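Local coordinates for microcin B17-processing protein McbD (Escherichia coli str. K-12 substr. MG1655, PDB 6GRH), which helps process the inactive microcin B17 precursor peptide McbA into the active antibiotic, as a YcaO-family protein, at residues T28-S42 with T47-R61. The protein carries 1 engineered substitution. Numbering follows the deposited sequence.
Sequences TFSQIWDYERITPAS and TLKSIQGAIGEYFER
Tyr58 of helix 47-66 slips its ring between Ile32 of strand 28-33 and Ile38 of the loop that joins it to strand 41-45, a compact example of how a helix seals one face of a sheet. Both isoleucines cross the tyrosine at roughly a right angle and converge on one ring atom: Ile32 CG2 lies 3.6 Å from Tyr58 CD1, and Ile38 CD1 approaches the same CD1 to 3.5 Å. With Tyr58 CG anti to its backbone nitrogen (chi1 174°), the ring extends toward the hairpin's turn. There Tyr58 OH donates to Asp34 OD2 (2.7 Å). The hydroxyl meets the carboxylate from above its plane, ring and carboxylate being turned 60° apart; Asp34 OD1, meanwhile, takes a salt bridge from Arg37 NH1, so both oxygens are gripped.

Arg61, bent at chi2 and chi3, curls back over Ala41, whose CB lies against one guanidinium face. The guanidinium edge turns to the backbone: Arg61 NH2 donates to Thr39 O (3.0 Å) in a nearly straight N-H...O bond, in the guanidinium plane, though from above the carbonyl's own plane. Glu57 OE2 holds Arg61 NH1 in a salt bridge, and a water links NH1 to Ser42 N.

Near the helix start the contact turns polar. Ser30 OG donates to Ser50 OG (2.9 Å). Thr28 OG1 and Thr47 OG1 are hydrogen-bonded at 3.0 Å; Thr28 OG1 also bonds to Lys21 of the same chain, and Thr47 OG1 to Arg252 of the McbC chain. Between the two zones the small Ala54 CB sits 3.6 Å from Ser30 O, allowing close approach.

Strand 28-33 runs at only 22° to the axis of helix segment 47-61, flanked by strands 15-18 and 41-45 in a four-stranded antiparallel sheet, while Ile51 and Ile55 on the helix pack against an McbB chain.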
ATOM      1  N   THR E  28     -22.540  15.139  10.690  1.00 30.63           N
ATOM      2  CA  THR E  28     -21.459  15.436   9.798  1.00 30.60           C
ATOM      3  C   THR E  28     -21.752  16.794   9.186  1.00 30.18           C
ATOM      4  O   THR E  28     -22.903  17.086   8.863  1.00 29.33           O
ATOM      5  CB  THR E  28     -21.380  14.363   8.694  1.00 31.39           C
ATOM      6  OG1 THR E  28     -20.992  13.120   9.281  1.00 33.69           O
ATOM      7  CG2 THR E  28     -20.368  14.717   7.591  1.00 31.36           C
ATOM      8  N   PHE E  29     -20.688  17.574   8.981  1.00 29.07           N
ATOM      9  CA  PHE E  29     -20.744  18.883   8.389  1.00 28.97           C
ATOM     10  C   PHE E  29     -19.871  18.859   7.148  1.00 28.22           C
ATOM     11  O   PHE E  29     -18.704  18.437   7.218  1.00 27.83           O
ATOM     12  CB  PHE E  29     -20.196  19.886   9.388  1.00 29.99           C
ATOM     13  CG  PHE E  29     -20.155  21.303   8.877  1.00 31.55           C
ATOM     14  CD1 PHE E  29     -21.296  22.124   8.922  1.00 32.15           C
ATOM     15  CD2 PHE E  29     -18.971  21.838   8.362  1.00 31.51           C
ATOM     16  CE1 PHE E  29     -21.246  23.435   8.450  1.00 32.18           C
ATOM     17  CE2 PHE E  29     -18.914  23.154   7.912  1.00 31.96           C
ATOM     18  CZ  PHE E  29     -20.049  23.954   7.958  1.00 32.37           C
ATOM     19  N   SER E  30     -20.425  19.289   6.022  1.00 27.50           N
ATOM     20  CA  SER E  30     -19.690  19.351   4.750  1.00 27.48           C
ATOM     21  C   SER E  30     -19.814  20.748   4.194  1.00 27.32           C
ATOM     22  O   SER E  30     -20.860  21.363   4.309  1.00 26.54           O
ATOM     23  CB  SER E  30     -20.229  18.343   3.731  1.00 27.29           C
ATOM     24  OG  SER E  30     -20.039  17.005   4.173  1.00 28.47           O
ATOM     25  N   GLN E  31     -18.744  21.233   3.565  1.00 27.77           N
ATOM     26  CA  GLN E  31     -18.707  22.610   3.136  1.00 28.14           C
ATOM     27  C   GLN E  31     -17.971  22.745   1.800  1.00 27.26           C
ATOM     28  O   GLN E  31     -16.995  22.039   1.554  1.00 25.55           O
ATOM     29  CB  GLN E  31     -18.031  23.445   4.219  1.00 30.85           C
ATOM     30  CG  GLN E  31     -17.994  24.931   3.935  1.00 33.91           C
ATOM     31  CD  GLN E  31     -17.551  25.760   5.132  1.00 36.19           C
ATOM     32  OE1 GLN E  31     -18.355  26.435   5.744  1.00 40.66           O
ATOM     33  NE2 GLN E  31     -16.282  25.704   5.460  1.00 39.80           N
ATOM     34  N   ILE E  32     -18.487  23.621   0.941  1.00 25.93           N
ATOM     35  CA  ILE E  32     -17.828  24.021  -0.279  1.00 26.22           C
ATOM     36  C   ILE E  32     -17.447  25.497  -0.185  1.00 26.44           C
ATOM     37  O   ILE E  32     -18.280  26.323   0.140  1.00 25.88           O
ATOM     38  CB  ILE E  32     -18.711  23.738  -1.501  1.00 26.09           C
ATOM     39  CG1 ILE E  32     -18.804  22.218  -1.677  1.00 26.82           C
ATOM     40  CG2 ILE E  32     -18.157  24.408  -2.758  1.00 26.67           C
ATOM     41  CD1 ILE E  32     -19.808  21.740  -2.678  1.00 27.47           C
ATOM     42  N   TRP E  33     -16.182  25.812  -0.451  1.00 27.43           N
ATOM     43  CA  TRP E  33     -15.695  27.189  -0.481  1.00 28.36           C
ATOM     44  C   TRP E  33     -15.312  27.490  -1.933  1.00 27.88           C
ATOM     45  O   TRP E  33     -14.725  26.649  -2.618  1.00 26.08           O
ATOM     46  CB  TRP E  33     -14.521  27.385   0.496  1.00 30.85           C
ATOM     47  CG  TRP E  33     -13.821  28.749   0.449  1.00 33.72           C
ATOM     48  CD1 TRP E  33     -14.245  29.904   1.035  1.00 35.26           C
ATOM     49  CD2 TRP E  33     -12.572  29.073  -0.202  1.00 35.55           C
ATOM     50  NE1 TRP E  33     -13.359  30.924   0.778  1.00 37.23           N
ATOM     51  CE2 TRP E  33     -12.317  30.443   0.035  1.00 37.05           C
ATOM     52  CE3 TRP E  33     -11.645  28.338  -0.940  1.00 36.27           C
ATOM     53  CZ2 TRP E  33     -11.183  31.100  -0.464  1.00 38.67           C
ATOM     54  CZ3 TRP E  33     -10.511  28.992  -1.443  1.00 38.38           C
ATOM     55  CH2 TRP E  33     -10.292  30.361  -1.196  1.00 38.68           C
ATOM     56  N   ASP E  34     -15.700  28.677  -2.401  1.00 27.19           N
ATOM     57  CA  ASP E  34     -15.446  29.101  -3.767  1.00 27.41           C
ATOM     58  C   ASP E  34     -15.120  30.602  -3.755  1.00 27.78           C
ATOM     59  O   ASP E  34     -15.813  31.384  -4.388  1.00 27.94           O
ATOM     60  CB  ASP E  34     -16.674  28.790  -4.644  1.00 26.93           C
ATOM     61  CG  ASP E  34     -16.343  28.659  -6.134  1.00 27.56           C
ATOM     62  OD1 ASP E  34     -15.138  28.532  -6.484  1.00 26.97           O
ATOM     63  OD2 ASP E  34     -17.313  28.673  -6.962  1.00 28.72           O
ATOM     64  N   TYR E  35     -14.055  30.979  -3.047  1.00 27.60           N
ATOM     65  CA  TYR E  35     -13.572  32.368  -3.003  1.00 28.58           C
ATOM     66  C   TYR E  35     -14.746  33.234  -2.521  1.00 28.96           C
ATOM     67  O   TYR E  35     -15.449  32.819  -1.602  1.00 28.14           O
ATOM     68  CB  TYR E  35     -13.017  32.811  -4.373  1.00 29.15           C
ATOM     69  CG  TYR E  35     -11.987  31.850  -4.921  1.00 29.43           C
ATOM     70  CD1 TYR E  35     -10.682  31.860  -4.438  1.00 30.17           C
ATOM     71  CD2 TYR E  35     -12.324  30.930  -5.911  1.00 29.14           C
ATOM     72  CE1 TYR E  35      -9.734  30.962  -4.929  1.00 30.44           C
ATOM     73  CE2 TYR E  35     -11.395  30.037  -6.413  1.00 29.20           C
ATOM     74  CZ  TYR E  35     -10.108  30.055  -5.917  1.00 29.85           C
ATOM     75  OH  TYR E  35      -9.202  29.167  -6.408  1.00 29.94           O
ATOM     76  N   GLU E  36     -15.019  34.349  -3.184  1.00 29.02           N
ATOM     77  CA  GLU E  36     -16.188  35.147  -2.875  1.00 30.18           C
ATOM     78  C   GLU E  36     -17.110  35.211  -4.076  1.00 29.37           C
ATOM     79  O   GLU E  36     -17.908  36.156  -4.222  1.00 29.87           O
ATOM     80  CB  GLU E  36     -15.744  36.519  -2.392  1.00 32.24           C
ATOM     81  CG  GLU E  36     -14.873  36.426  -1.147  1.00 33.60           C
ATOM     82  CD  GLU E  36     -14.422  37.774  -0.614  1.00 36.24           C
ATOM     83  OE1 GLU E  36     -14.074  38.697  -1.378  1.00 37.95           O
ATOM     84  OE2 GLU E  36     -14.411  37.907   0.614  1.00 39.08           O
ATOM     85  N   ARG E  37     -17.059  34.163  -4.908  1.00 27.88           N
ATOM     86  CA  ARG E  37     -18.021  34.029  -5.983  1.00 27.42           C
ATOM     87  C   ARG E  37     -19.429  33.904  -5.377  1.00 27.63           C
ATOM     88  O   ARG E  37     -20.353  34.553  -5.851  1.00 28.27           O
ATOM     89  CB  ARG E  37     -17.690  32.833  -6.857  1.00 26.64           C
ATOM     90  CG  ARG E  37     -16.433  33.002  -7.677  1.00 26.87           C
ATOM     91  CD  ARG E  37     -15.763  31.649  -7.951  1.00 26.39           C
ATOM     92  NE  ARG E  37     -14.657  31.782  -8.897  1.00 26.50           N
ATOM     93  CZ  ARG E  37     -13.866  30.781  -9.278  1.00 26.80           C
ATOM     94  NH1 ARG E  37     -14.038  29.547  -8.777  1.00 26.38           N
ATOM     95  NH2 ARG E  37     -12.883  31.010 -10.146  1.00 26.91           N
ATOM     96  N   ILE E  38     -19.537  33.074  -4.337  1.00 27.69           N
ATOM     97  CA  ILE E  38     -20.706  32.968  -3.429  1.00 28.30           C
ATOM     98  C   ILE E  38     -20.166  32.819  -2.012  1.00 28.77           C
ATOM     99  O   ILE E  38     -18.969  32.574  -1.836  1.00 29.08           O
ATOM    100  CB  ILE E  38     -21.613  31.776  -3.759  1.00 28.17           C
ATOM    101  CG1 ILE E  38     -20.822  30.463  -3.778  1.00 28.23           C
ATOM    102  CG2 ILE E  38     -22.304  31.991  -5.095  1.00 28.21           C
ATOM    103  CD1 ILE E  38     -21.678  29.215  -3.829  1.00 28.17           C
ATOM    104  N   THR E  39     -21.007  32.945  -0.997  1.00 29.08           N
ATOM    105  CA  THR E  39     -20.543  32.645   0.360  1.00 30.17           C
ATOM    106  C   THR E  39     -20.485  31.103   0.488  1.00 29.39           C
ATOM    107  O   THR E  39     -21.174  30.409  -0.241  1.00 29.39           O
ATOM    108  CB  THR E  39     -21.468  33.220   1.433  1.00 31.53           C
ATOM    109  OG1 THR E  39     -22.777  32.685   1.247  1.00 31.49           O
ATOM    110  CG2 THR E  39     -21.521  34.745   1.361  1.00 32.71           C
ATOM    111  N   PRO E  40     -19.651  30.572   1.388  1.00 29.77           N
ATOM    112  CA  PRO E  40     -19.471  29.108   1.447  1.00 29.62           C
ATOM    113  C   PRO E  40     -20.796  28.337   1.622  1.00 29.50           C
ATOM    114  O   PRO E  40     -21.676  28.775   2.345  1.00 30.01           O
ATOM    115  CB  PRO E  40     -18.585  28.910   2.676  1.00 29.63           C
ATOM    116  CG  PRO E  40     -17.904  30.199   2.880  1.00 30.28           C
ATOM    117  CD  PRO E  40     -18.765  31.283   2.324  1.00 30.26           C
ATOM    118  N   ALA E  41     -20.945  27.231   0.928  1.00 29.06           N
ATOM    119  CA  ALA E  41     -22.165  26.447   0.973  1.00 29.24           C
ATOM    120  C   ALA E  41     -21.960  25.246   1.875  1.00 29.22           C
ATOM    121  O   ALA E  41     -20.949  24.536   1.747  1.00 30.36           O
ATOM    122  CB  ALA E  41     -22.505  25.990  -0.433  1.00 29.65           C
ATOM    123  N   SER E  42     -22.906  24.975   2.772  1.00 29.52           N
ATOM    124  CA  SER E  42     -22.743  23.839   3.664  1.00 29.37           C
ATOM    125  C   SER E  42     -24.052  23.132   3.997  1.00 29.37           C
ATOM    126  O   SER E  42     -25.122  23.655   3.748  1.00 29.29           O
ATOM    127  CB  SER E  42     -22.091  24.316   4.949  1.00 30.18           C
ATOM    128  OG  SER E  42     -22.954  25.209   5.609  1.00 31.59           O
ATOM    129  N   THR E  47     -24.063  11.532   7.161  1.00 29.89           N
ATOM    130  CA  THR E  47     -22.900  11.787   6.302  1.00 29.60           C
ATOM    131  C   THR E  47     -23.203  12.041   4.823  1.00 29.28           C
ATOM    132  O   THR E  47     -22.808  13.082   4.265  1.00 27.87           O
ATOM    133  CB  THR E  47     -21.854  10.651   6.427  1.00 30.76           C
ATOM    134  OG1 THR E  47     -21.386  10.592   7.774  1.00 31.52           O
ATOM    135  CG2 THR E  47     -20.662  10.896   5.548  1.00 30.84           C
ATOM    136  N   LEU E  48     -23.858  11.089   4.174  1.00 30.17           N
ATOM    137  CA  LEU E  48     -24.149  11.226   2.748  1.00 30.70           C
ATOM    138  C   LEU E  48     -25.108  12.395   2.440  1.00 29.53           C
ATOM    139  O   LEU E  48     -24.860  13.134   1.497  1.00 28.44           O
ATOM    140  CB  LEU E  48     -24.667   9.918   2.155  1.00 32.49           C
ATOM    141  CG  LEU E  48     -25.000   9.920   0.645  1.00 33.51           C
ATOM    142  CD1 LEU E  48     -23.760  10.175  -0.202  1.00 33.72           C
ATOM    143  CD2 LEU E  48     -25.716   8.632   0.209  1.00 35.08           C
ATOM    144  N   LYS E  49     -26.180  12.554   3.229  1.00 29.73           N
ATOM    145  CA  LYS E  49     -27.077  13.719   3.112  1.00 30.38           C
ATOM    146  C   LYS E  49     -26.321  15.035   3.291  1.00 29.69           C
ATOM    147  O   LYS E  49     -26.641  16.019   2.634  1.00 28.94           O
ATOM    148  CB  LYS E  49     -28.240  13.660   4.111  1.00 31.76           C
ATOM    149  CG  LYS E  49     -29.256  12.584   3.752  1.00 33.09           C
ATOM    150  CD  LYS E  49     -30.288  12.354   4.863  1.00 34.66           C
ATOM    151  N   SER E  50     -25.317  15.056   4.175  1.00 29.10           N
ATOM    152  CA  SER E  50     -24.516  16.268   4.375  1.00 28.67           C
ATOM    153  C   SER E  50     -23.659  16.592   3.129  1.00 27.51           C
ATOM    154  O   SER E  50     -23.541  17.759   2.732  1.00 26.71           O
ATOM    155  CB  SER E  50     -23.624  16.126   5.601  1.00 30.11           C
ATOM    156  OG  SER E  50     -22.566  17.065   5.600  1.00 31.48           O
ATOM    157  N   ILE E  51     -23.101  15.553   2.519  1.00 26.49           N
ATOM    158  CA  ILE E  51     -22.320  15.676   1.316  1.00 26.85           C
ATOM    159  C   ILE E  51     -23.225  16.120   0.167  1.00 26.54           C
ATOM    160  O   ILE E  51     -22.885  17.039  -0.565  1.00 25.45           O
ATOM    161  CB  ILE E  51     -21.608  14.352   0.943  1.00 26.24           C
ATOM    162  CG1 ILE E  51     -20.628  13.931   2.055  1.00 26.61           C
ATOM    163  CG2 ILE E  51     -20.922  14.482  -0.404  1.00 26.33           C
ATOM    164  CD1 ILE E  51     -20.076  12.533   1.882  1.00 26.70           C
ATOM    165  N   GLN E  52     -24.353  15.434   0.014  1.00 26.65           N
ATOM    166  CA  GLN E  52     -25.333  15.756  -1.030  1.00 27.05           C
ATOM    167  C   GLN E  52     -25.888  17.167  -0.880  1.00 27.17           C
ATOM    168  O   GLN E  52     -26.044  17.862  -1.876  1.00 26.61           O
ATOM    169  CB  GLN E  52     -26.487  14.752  -1.079  1.00 27.64           C
ATOM    170  CG  GLN E  52     -26.063  13.412  -1.627  1.00 28.10           C
ATOM    171  CD  GLN E  52     -27.091  12.319  -1.412  1.00 29.31           C
ATOM    172  OE1 GLN E  52     -27.867  12.388  -0.463  1.00 29.89           O
ATOM    173  NE2 GLN E  52     -27.071  11.285  -2.270  1.00 28.59           N
ATOM    174  N   GLY E  53     -26.161  17.558   0.361  1.00 27.32           N
ATOM    175  CA  GLY E  53     -26.670  18.861   0.694  1.00 27.34           C
ATOM    176  C   GLY E  53     -25.685  19.974   0.399  1.00 27.45           C
ATOM    177  O   GLY E  53     -26.097  21.025  -0.086  1.00 27.36           O
ATOM    178  N   ALA E  54     -24.404  19.787   0.729  1.00 26.81           N
ATOM    179  CA  ALA E  54     -23.416  20.834   0.474  1.00 26.48           C
ATOM    180  C   ALA E  54     -23.273  21.054  -1.021  1.00 25.93           C
ATOM    181  O   ALA E  54     -23.197  22.211  -1.456  1.00 25.77           O
ATOM    182  CB  ALA E  54     -22.081  20.511   1.086  1.00 26.55           C
ATOM    183  N   ILE E  55     -23.214  19.955  -1.789  1.00 25.16           N
ATOM    184  CA  ILE E  55     -23.130  20.035  -3.259  1.00 25.02           C
ATOM    185  C   ILE E  55     -24.379  20.758  -3.832  1.00 25.03           C
ATOM    186  O   ILE E  55     -24.253  21.622  -4.667  1.00 24.61           O
ATOM    187  CB  ILE E  55     -22.997  18.641  -3.908  1.00 24.85           C
ATOM    188  CG1 ILE E  55     -21.679  17.974  -3.512  1.00 25.25           C
ATOM    189  CG2 ILE E  55     -23.090  18.709  -5.451  1.00 25.04           C
ATOM    190  CD1 ILE E  55     -21.710  16.473  -3.686  1.00 25.53           C
ATOM    191  N   GLY E  56     -25.561  20.349  -3.402  1.00 25.23           N
ATOM    192  CA  GLY E  56     -26.820  20.980  -3.809  1.00 26.73           C
ATOM    193  C   GLY E  56     -26.941  22.440  -3.445  1.00 27.23           C
ATOM    194  O   GLY E  56     -27.362  23.250  -4.262  1.00 28.02           O
ATOM    195  N   GLU E  57     -26.520  22.799  -2.240  1.00 28.18           N
ATOM    196  CA  GLU E  57     -26.485  24.189  -1.797  1.00 29.89           C
ATOM    197  C   GLU E  57     -25.549  25.026  -2.686  1.00 28.27           C
ATOM    198  O   GLU E  57     -25.896  26.146  -3.084  1.00 27.24           O
ATOM    199  CB  GLU E  57     -26.030  24.240  -0.330  1.00 33.66           C
ATOM    200  CG  GLU E  57     -25.971  25.620   0.327  1.00 38.55           C
ATOM    201  CD  GLU E  57     -27.337  26.240   0.523  1.00 41.58           C
ATOM    202  OE1 GLU E  57     -28.254  25.521   0.947  1.00 43.59           O
ATOM    203  OE2 GLU E  57     -27.480  27.444   0.219  1.00 47.27           O
ATOM    204  N   TYR E  58     -24.389  24.462  -3.011  1.00 26.02           N
ATOM    205  CA  TYR E  58     -23.460  25.107  -3.908  1.00 25.76           C
ATOM    206  C   TYR E  58     -24.072  25.317  -5.304  1.00 25.06           C
ATOM    207  O   TYR E  58     -24.004  26.426  -5.831  1.00 24.94           O
ATOM    208  CB  TYR E  58     -22.153  24.290  -4.040  1.00 25.58           C
ATOM    209  CG  TYR E  58     -21.261  24.878  -5.083  1.00 25.89           C
ATOM    210  CD1 TYR E  58     -20.572  26.034  -4.821  1.00 26.67           C
ATOM    211  CD2 TYR E  58     -21.137  24.303  -6.337  1.00 26.20           C
ATOM    212  CE1 TYR E  58     -19.753  26.618  -5.774  1.00 27.62           C
ATOM    213  CE2 TYR E  58     -20.319  24.891  -7.310  1.00 26.99           C
ATOM    214  CZ  TYR E  58     -19.647  26.044  -7.020  1.00 27.14           C
ATOM    215  OH  TYR E  58     -18.828  26.618  -7.943  1.00 28.58           O
ATOM    216  N   PHE E  59     -24.625  24.265  -5.907  1.00 24.51           N
ATOM    217  CA  PHE E  59     -25.227  24.394  -7.234  1.00 25.47           C
ATOM    218  C   PHE E  59     -26.357  25.442  -7.215  1.00 25.75           C
ATOM    219  O   PHE E  59     -26.455  26.264  -8.132  1.00 24.73           O
ATOM    220  CB  PHE E  59     -25.805  23.082  -7.741  1.00 26.04           C
ATOM    221  CG  PHE E  59     -24.869  22.265  -8.581  1.00 27.51           C
ATOM    222  CD1 PHE E  59     -24.894  22.381  -9.973  1.00 28.61           C
ATOM    223  CD2 PHE E  59     -24.030  21.309  -8.009  1.00 28.15           C
ATOM    224  CE1 PHE E  59     -24.055  21.601 -10.774  1.00 29.29           C
ATOM    225  CE2 PHE E  59     -23.187  20.513  -8.801  1.00 28.85           C
ATOM    226  CZ  PHE E  59     -23.209  20.645 -10.187  1.00 29.16           C
ATOM    227  N   GLU E  60     -27.184  25.395  -6.172  1.00 26.20           N
ATOM    228  CA  GLU E  60     -28.306  26.331  -6.031  1.00 28.11           C
ATOM    229  C   GLU E  60     -27.830  27.787  -5.979  1.00 28.07           C
ATOM    230  O   GLU E  60     -28.259  28.606  -6.760  1.00 27.92           O
ATOM    231  CB  GLU E  60     -29.099  26.041  -4.757  1.00 29.43           C
ATOM    232  CG  GLU E  60     -30.279  26.973  -4.560  1.00 31.93           C
ATOM    233  CD  GLU E  60     -30.739  27.043  -3.111  1.00 34.21           C
ATOM    234  OE1 GLU E  60     -30.909  25.966  -2.519  1.00 35.63           O
ATOM    235  OE2 GLU E  60     -30.931  28.177  -2.588  1.00 37.27           O
ATOM    236  N   ARG E  61     -26.964  28.083  -5.027  1.00 28.95           N
ATOM    237  CA  ARG E  61     -26.469  29.435  -4.823  1.00 30.70           C
ATOM    238  C   ARG E  61     -25.656  29.956  -5.985  1.00 29.14           C
ATOM    239  O   ARG E  61     -25.789  31.133  -6.356  1.00 28.78           O
ATOM    240  CB  ARG E  61     -25.691  29.530  -3.509  1.00 33.28           C
ATOM    241  CG  ARG E  61     -26.610  29.222  -2.330  1.00 37.31           C
ATOM    242  CD  ARG E  61     -26.504  30.217  -1.196  1.00 39.64           C
ATOM    243  NE  ARG E  61     -25.213  30.062  -0.573  1.00 42.22           N
ATOM    244  CZ  ARG E  61     -24.979  29.505   0.611  1.00 44.30           C
ATOM    245  NH1 ARG E  61     -25.955  29.035   1.390  1.00 46.02           N
ATOM    246  NH2 ARG E  61     -23.732  29.458   1.036  1.00 45.34           N
TER
HETATM  247  O   HOH W   1     -24.616  27.294   3.324  1.00 41.40           O